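Local coordinates for hydrolase family protein (Deinococcus radiodurans R1, PDB 3CNH) that probably acts as a phosphatase of the haloacid dehalogenase-like hydrolase superfamily and carries a bound sodium ion, at residues A[14-19]-A[116-121]; A[145-150]-A[171-176]; A[64-67]-A[73-76]. All blocks are in the same frame, centred on the assembly; numbering follows the deposited sequence.

Contact 1 (A[14-19]-A[116-121])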
# COMPACT_ATOMS: atom_id res chain seq x y z
N VAL A 14 -3.08 0.95 6.98
CA VAL A 14 -2.98 2.30 7.54
C VAL A 14 -4.22 3.11 7.16
O VAL A 14 -5.12 3.35 7.99
CB VAL A 14 -1.67 2.98 7.11
CG1 VAL A 14 -1.55 4.42 7.60
CG2 VAL A 14 -0.45 2.18 7.64
N LEU A 15 -4.28 3.49 5.89
CA LEU A 15 -5.41 4.27 5.37
C LEU A 15 -6.62 3.40 5.03
O LEU A 15 -7.78 3.77 5.20
CB LEU A 15 -4.98 5.05 4.13
CG LEU A 15 -3.94 6.14 4.39
CD1 LEU A 15 -3.38 6.69 3.06
CD2 LEU A 15 -4.52 7.24 5.28
N LEU A 16 -6.30 2.24 4.51
CA LEU A 16 -7.29 1.23 4.11
C LEU A 16 -6.85 -0.11 4.62
O LEU A 16 -5.74 -0.27 5.11
CB LEU A 16 -7.38 1.15 2.58
CG LEU A 16 -7.65 2.43 1.75
CD1 LEU A 16 -7.57 2.13 0.24
CD2 LEU A 16 -8.96 3.09 2.13
N THR A 17 -7.74 -1.07 4.48
CA THR A 17 -7.37 -2.46 4.76
C THR A 17 -6.34 -2.86 3.70
O THR A 17 -6.13 -2.17 2.72
CB THR A 17 -8.58 -3.42 4.62
OG1 THR A 17 -9.16 -3.27 3.32
CG2 THR A 17 -9.60 -3.14 5.69
N ASN A 18 -5.65 -3.96 3.92
CA ASN A 18 -4.78 -4.50 2.87
C ASN A 18 -5.65 -4.85 1.67
O ASN A 18 -6.84 -5.03 1.80
CB ASN A 18 -4.02 -5.72 3.35
CG ASN A 18 -2.98 -5.35 4.37
OD1 ASN A 18 -2.28 -4.36 4.19
ND2 ASN A 18 -2.92 -6.08 5.46
N GLY A 19 -5.05 -4.85 0.50
CA GLY A 19 -5.80 -5.11 -0.73
C GLY A 19 -5.94 -6.57 -1.08
O GLY A 19 -6.95 -7.01 -1.62
N GLU A 116 -5.20 1.56 -8.24
CA GLU A 116 -6.00 2.63 -8.90
C GLU A 116 -7.45 2.55 -8.45
O GLU A 116 -8.08 3.57 -8.22
CB GLU A 116 -5.74 2.63 -10.41
CG GLU A 116 -4.28 3.14 -10.56
CD GLU A 116 -3.76 3.29 -11.95
OE1 GLU A 116 -4.46 2.88 -12.90
OE2 GLU A 116 -2.62 3.80 -12.07
N TYR A 117 -7.94 1.34 -8.25
CA TYR A 117 -9.31 1.16 -7.73
C TYR A 117 -9.42 1.77 -6.34
O TYR A 117 -10.37 2.46 -5.99
CB TYR A 117 -9.71 -0.32 -7.69
CG TYR A 117 -10.94 -0.57 -6.87
CD1 TYR A 117 -12.20 -0.48 -7.44
CD2 TYR A 117 -10.86 -0.87 -5.52
CE1 TYR A 117 -13.35 -0.68 -6.69
CE2 TYR A 117 -12.00 -1.06 -4.74
CZ TYR A 117 -13.25 -0.98 -5.35
OH TYR A 117 -14.39 -1.19 -4.65
N ARG A 118 -8.39 1.54 -5.53
CA ARG A 118 -8.39 2.00 -4.12
C ARG A 118 -8.32 3.52 -4.07
O ARG A 118 -9.04 4.18 -3.33
CB ARG A 118 -7.24 1.34 -3.35
CG ARG A 118 -7.59 -0.12 -3.00
CD ARG A 118 -6.37 -1.01 -2.83
NE ARG A 118 -5.49 -0.67 -1.72
CZ ARG A 118 -5.60 -1.14 -0.49
NH1 ARG A 118 -6.65 -1.86 -0.12
NH2 ARG A 118 -4.69 -0.80 0.42
N ILE A 119 -7.48 4.07 -4.93
CA ILE A 119 -7.28 5.52 -4.96
C ILE A 119 -8.56 6.22 -5.35
O ILE A 119 -9.01 7.19 -4.70
CB ILE A 119 -6.11 5.90 -5.91
CG1 ILE A 119 -4.79 5.43 -5.30
CG2 ILE A 119 -6.05 7.40 -6.18
CD1 ILE A 119 -3.66 5.35 -6.31
N ARG A 120 -9.20 5.72 -6.39
CA ARG A 120 -10.41 6.38 -6.90
C ARG A 120 -11.58 6.17 -5.94
O ARG A 120 -12.34 7.10 -5.66
CB ARG A 120 -10.81 5.91 -8.30
CG ARG A 120 -11.80 4.75 -8.32
CD ARG A 120 -12.37 4.52 -9.73
NE ARG A 120 -11.37 3.90 -10.56
CZ ARG A 120 -11.30 2.60 -10.79
NH1 ARG A 120 -10.32 2.13 -11.52
NH2 ARG A 120 -12.20 1.78 -10.29
N THR A 121 -11.72 4.96 -5.46
CA THR A 121 -12.88 4.62 -4.60
C THR A 121 -12.90 5.39 -3.29
O THR A 121 -13.96 5.83 -2.80
CB THR A 121 -12.95 3.08 -4.36
OG1 THR A 121 -13.04 2.43 -5.63
CG2 THR A 121 -14.13 2.71 -3.47

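Contact 2 (A[145-150]-A[171-176])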
# COMPACT_ATOMS: atom_id res chain seq x y z
N ALA A 145 16.15 1.16 -1.42
CA ALA A 145 16.06 1.94 -2.68
C ALA A 145 14.68 2.58 -2.87
O ALA A 145 14.55 3.63 -3.51
CB ALA A 145 16.40 1.07 -3.89
N MSE A 146 13.64 1.93 -2.36
CA MSE A 146 12.27 2.49 -2.52
C MSE A 146 12.15 3.79 -1.75
O MSE A 146 11.58 4.78 -2.21
CB MSE A 146 11.25 1.50 -2.03
CG MSE A 146 9.87 1.96 -1.96
SE MSE A 146 9.19 2.45 -3.74
CE MSE A 146 7.31 1.76 -3.56
N TYR A 147 12.66 3.76 -0.53
CA TYR A 147 12.59 4.95 0.34
C TYR A 147 13.38 6.10 -0.29
O TYR A 147 12.92 7.25 -0.34
CB TYR A 147 13.06 4.62 1.78
CG TYR A 147 12.18 3.62 2.45
CD1 TYR A 147 10.94 3.97 2.93
CD2 TYR A 147 12.54 2.26 2.50
CE1 TYR A 147 10.10 3.02 3.50
CE2 TYR A 147 11.71 1.33 3.08
CZ TYR A 147 10.51 1.70 3.57
OH TYR A 147 9.69 0.73 4.13
N ARG A 148 14.56 5.77 -0.76
CA ARG A 148 15.44 6.77 -1.38
C ARG A 148 14.78 7.35 -2.63
O ARG A 148 14.88 8.53 -2.91
CB ARG A 148 16.84 6.19 -1.67
CG ARG A 148 17.58 5.79 -0.38
CD ARG A 148 19.07 5.50 -0.55
NE ARG A 148 19.74 5.60 0.75
CZ ARG A 148 20.15 4.56 1.45
NH1 ARG A 148 20.06 3.33 0.96
NH2 ARG A 148 20.72 4.75 2.63
N LEU A 149 14.10 6.50 -3.37
CA LEU A 149 13.43 6.94 -4.61
C LEU A 149 12.31 7.92 -4.27
O LEU A 149 12.13 8.98 -4.89
CB LEU A 149 12.91 5.74 -5.38
CG LEU A 149 12.25 6.04 -6.72
CD1 LEU A 149 13.08 6.99 -7.63
CD2 LEU A 149 11.92 4.68 -7.38
N GLY A 150 11.59 7.62 -3.21
CA GLY A 150 10.48 8.48 -2.79
C GLY A 150 10.99 9.88 -2.43
O GLY A 150 10.44 10.91 -2.82
N VAL A 171 9.28 0.56 8.95
CA VAL A 171 9.64 1.72 9.75
C VAL A 171 11.15 1.78 9.94
O VAL A 171 11.83 2.83 9.77
CB VAL A 171 8.89 1.72 11.13
CG1 VAL A 171 9.47 2.75 12.09
CG2 VAL A 171 7.39 1.91 10.86
N GLN A 172 11.70 0.62 10.26
CA GLN A 172 13.14 0.52 10.48
C GLN A 172 13.94 0.81 9.21
O GLN A 172 14.98 1.44 9.25
CB GLN A 172 13.52 -0.82 11.13
CG GLN A 172 12.97 -0.99 12.54
CD GLN A 172 13.19 -2.36 13.10
OE1 GLN A 172 13.15 -3.34 12.36
NE2 GLN A 172 13.41 -2.45 14.41
N ALA A 173 13.46 0.31 8.07
CA ALA A 173 14.16 0.53 6.79
C ALA A 173 14.17 2.00 6.42
O ALA A 173 15.16 2.53 5.95
CB ALA A 173 13.51 -0.32 5.65
N ALA A 174 13.06 2.66 6.68
CA ALA A 174 12.94 4.10 6.43
C ALA A 174 13.96 4.84 7.29
O ALA A 174 14.69 5.73 6.84
CB ALA A 174 11.51 4.58 6.73
N ARG A 175 14.00 4.50 8.56
CA ARG A 175 14.95 5.17 9.46
C ARG A 175 16.40 4.92 9.04
O ARG A 175 17.28 5.79 9.25
CB ARG A 175 14.75 4.72 10.90
CG ARG A 175 13.40 5.17 11.45
CD ARG A 175 13.20 4.58 12.82
NE ARG A 175 12.03 5.17 13.44
CZ ARG A 175 11.35 4.60 14.41
NH1 ARG A 175 11.69 3.40 14.85
NH2 ARG A 175 10.28 5.20 14.90
N ALA A 176 16.64 3.77 8.44
CA ALA A 176 18.01 3.38 8.05
C ALA A 176 18.53 4.24 6.91
O ALA A 176 19.74 4.33 6.71
CB ALA A 176 18.10 1.87 7.65

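Contact 3 (A[64-67]-A[73-76])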
# COMPACT_ATOMS: atom_id res chain seq x y z
N VAL A 64 -2.65 -17.99 -11.63
CA VAL A 64 -3.07 -18.22 -10.24
C VAL A 64 -4.47 -18.82 -10.10
O VAL A 64 -4.74 -19.56 -9.14
CB VAL A 64 -2.89 -16.95 -9.41
CG1 VAL A 64 -3.43 -17.13 -8.01
CG2 VAL A 64 -1.40 -16.57 -9.36
N VAL A 65 -5.32 -18.53 -11.08
CA VAL A 65 -6.71 -18.96 -11.08
C VAL A 65 -7.19 -19.69 -12.31
O VAL A 65 -7.73 -20.78 -12.20
CB VAL A 65 -7.67 -17.76 -10.81
CG1 VAL A 65 -9.11 -18.23 -10.77
CG2 VAL A 65 -7.32 -17.08 -9.50
N PHE A 66 -6.93 -19.10 -13.47
CA PHE A 66 -7.48 -19.62 -14.74
C PHE A 66 -6.54 -20.54 -15.50
O PHE A 66 -6.44 -20.49 -16.72
CB PHE A 66 -7.99 -18.46 -15.59
CG PHE A 66 -9.08 -17.67 -14.90
CD1 PHE A 66 -10.39 -18.10 -14.94
CD2 PHE A 66 -8.76 -16.54 -14.17
CE1 PHE A 66 -11.38 -17.38 -14.29
CE2 PHE A 66 -9.74 -15.81 -13.52
CZ PHE A 66 -11.06 -16.25 -13.57
N TYR A 67 -5.95 -21.45 -14.74
CA TYR A 67 -5.01 -22.47 -15.28
C TYR A 67 -5.77 -23.76 -15.55
O TYR A 67 -5.23 -24.77 -16.06
CB TYR A 67 -3.82 -22.74 -14.35
CG TYR A 67 -4.19 -23.15 -12.95
CD1 TYR A 67 -4.37 -24.49 -12.62
CD2 TYR A 67 -4.38 -22.20 -11.95
CE1 TYR A 67 -4.73 -24.86 -11.34
CE2 TYR A 67 -4.73 -22.57 -10.68
CZ TYR A 67 -4.90 -23.90 -10.39
OH TYR A 67 -5.27 -24.24 -9.12
N THR A 73 -15.72 -15.78 -14.53
CA THR A 73 -14.80 -15.02 -15.38
C THR A 73 -13.73 -14.23 -14.63
O THR A 73 -13.83 -13.96 -13.43
CB THR A 73 -15.55 -13.99 -16.21
OG1 THR A 73 -16.10 -13.00 -15.33
CG2 THR A 73 -16.66 -14.66 -17.06
N PRO A 74 -12.68 -13.81 -15.35
CA PRO A 74 -11.65 -13.03 -14.68
C PRO A 74 -12.22 -11.72 -14.16
O PRO A 74 -11.77 -11.18 -13.13
CB PRO A 74 -10.60 -12.80 -15.78
CG PRO A 74 -10.78 -13.98 -16.68
CD PRO A 74 -12.24 -14.34 -16.66
N GLU A 75 -13.25 -11.26 -14.84
CA GLU A 75 -13.91 -10.00 -14.43
C GLU A 75 -14.63 -10.20 -13.11
O GLU A 75 -14.58 -9.35 -12.20
CB GLU A 75 -14.87 -9.50 -15.51
CG GLU A 75 -14.15 -9.02 -16.79
CD GLU A 75 -13.52 -10.13 -17.66
OE1 GLU A 75 -13.96 -11.32 -17.66
OE2 GLU A 75 -12.56 -9.80 -18.38
N ASP A 76 -15.27 -11.35 -12.99
CA ASP A 76 -15.99 -11.73 -11.77
C ASP A 76 -14.97 -11.72 -10.62
O ASP A 76 -15.19 -11.17 -9.54
CB ASP A 76 -16.58 -13.14 -11.84
CG ASP A 76 -17.75 -13.27 -12.81
OD1 ASP A 76 -18.41 -12.24 -13.07
OD2 ASP A 76 -18.02 -14.40 -13.28

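Contact 1 (A[14-19]-A[116-121])
The flat guanidinium of Arg118 takes Leu16 CD1 on one face, 3.9 Å above the plane and over its centre, while the backbone carbonyl of Thr17 meets its edge. In the HAD fold this is where the loop after the first strand, 6-9, probably the squiggle-flap region, meets helix 112-122 of the core. Two nitrogens converge end-on upon one acceptor: Arg118 donates hydrogen bonds to Thr17 O from NH1 at 2.9 Å and from NH2 at 3.0 Å. The oxygen is only 3° out of the guanidinium plane, and the NH2 bond runs nearly in line with the C=O (161°). A bend at chi3 (64°) turns the end of the arginine chain. The two side chains run antiparallel alongside one another, and Leu16 CD1 touches Arg118 CB at 3.7 Å as well as the guanidinium face. NH1 has a second acceptor in Ser85 OG, and Thr17 OG1 is held by the backbone of Gln84 and Gln86; the residues between helices 74-83 and 89-98 thus hold both the arginine and the loop. Gly19 brings its CA to 3.4 Å from Arg118 NH1.

Contact 2 (A[145-150]-A[171-176])
Helices 145-150 and 171-176 cross at -59° with their axes 9.3 Å apart at closest approach, and Tyr147 and Ala174 have the nearest CA atoms, 6.2 Å from each other. Helix 144-154 leads into strand 161-165 and helix 168-176 follows it, so these are neighbouring helices packed on the parallel, Rossmann-like sheet of the HAD fold. Tyr147 is the side chain that fills the crossing. Its ring lies with one face against the second helix, where Ala174 CB makes a CH-pi contact 4.2 Å from the ring centroid and 27° off the normal. Ala174 CA stands over the centre of that same face, and the carbonyl carbon of Ala173 is offset toward the rim. Ala173 CB comes closest, at 3.5 Å from Tyr147 CE2. Ala174 CB, on the same side of the ring plane but toward the opposite edge, lies 3.9 Å from Tyr147 CE1. With CG anti to the carbonyl carbon (chi1 -64°), the tyrosine leans its ring across both alanines. On the sheet side, Met163 of strand 161-165 touches both Tyr147 and Ala174, and Leu107 of strand 103-108 also meets the tyrosine. The interface between the two segments is therefore held by van der Waals and CH-pi contact: the small alanines let the aromatic face lie directly against the backbone of helix 168-176.

Contact 3 (A[64-67]-A[73-76])
Phe66 sets one ring face against Pro74, whose CG makes a CH-pi contact 3.9 Å from the ring centroid and 16° off the normal. CE2 of Phe66 is the ring atom nearest Pro74 CG, at 3.8 Å, and CZ of Phe66 reaches 3.4 Å from Pro74 N, at the start of helix 74-83. The opposite face is covered by Val65 CG1, so the phenyl group is sandwiched between its chain neighbour and the proline. With an alanine here in place of Phe66, Pro74 would probably lose its aromatic cover and a gap open between turn and helix start. One shell out, an inverse gamma turn centred on Phe66 shapes the backbone, and CG anti to the carbonyl carbon (chi1 -60°) carries the ring toward Pro74. Across the contact, Thr73 is the N-cap and forms a capping box with Asp76: Thr73 OG1 accepts from Asp76 N at 3.0 Å, and Thr73 N gives to Asp76 OD2 in a nearly straight bond from above the carboxylate plane. The Phe72 ring also meets that of Phe66. The contact closes the connection between helices 57-64 and 74-83, in the helical region between strands 6-9 and 103-108, consistent with a HAD cap, while Val64 packs on helix 36-51.

Contact 3 comes first to completion along the chain: its residues 64-67 and 73-76 both fall between the two halves of contact 1, and contact 2 follows afterwards. Contacts 1 and 2 have centres about 21 Å apart, both beside the parallel sheet: contact 1 joins the loop after strand 6-9 to helix 112-122, and contact 2 pairs helices 144-154 and 168-176, which flank strand 161-165 in sequence. The centre of contact 3 is about 22 Å from that of contact 1 and about 35 Å from that of contact 2, with contacts 2 and 3 on opposite sides of the chain's centre. Contact 3 lies among the helices between strands 6-9 and 103-108, consistent with a HAD core and a helical cap.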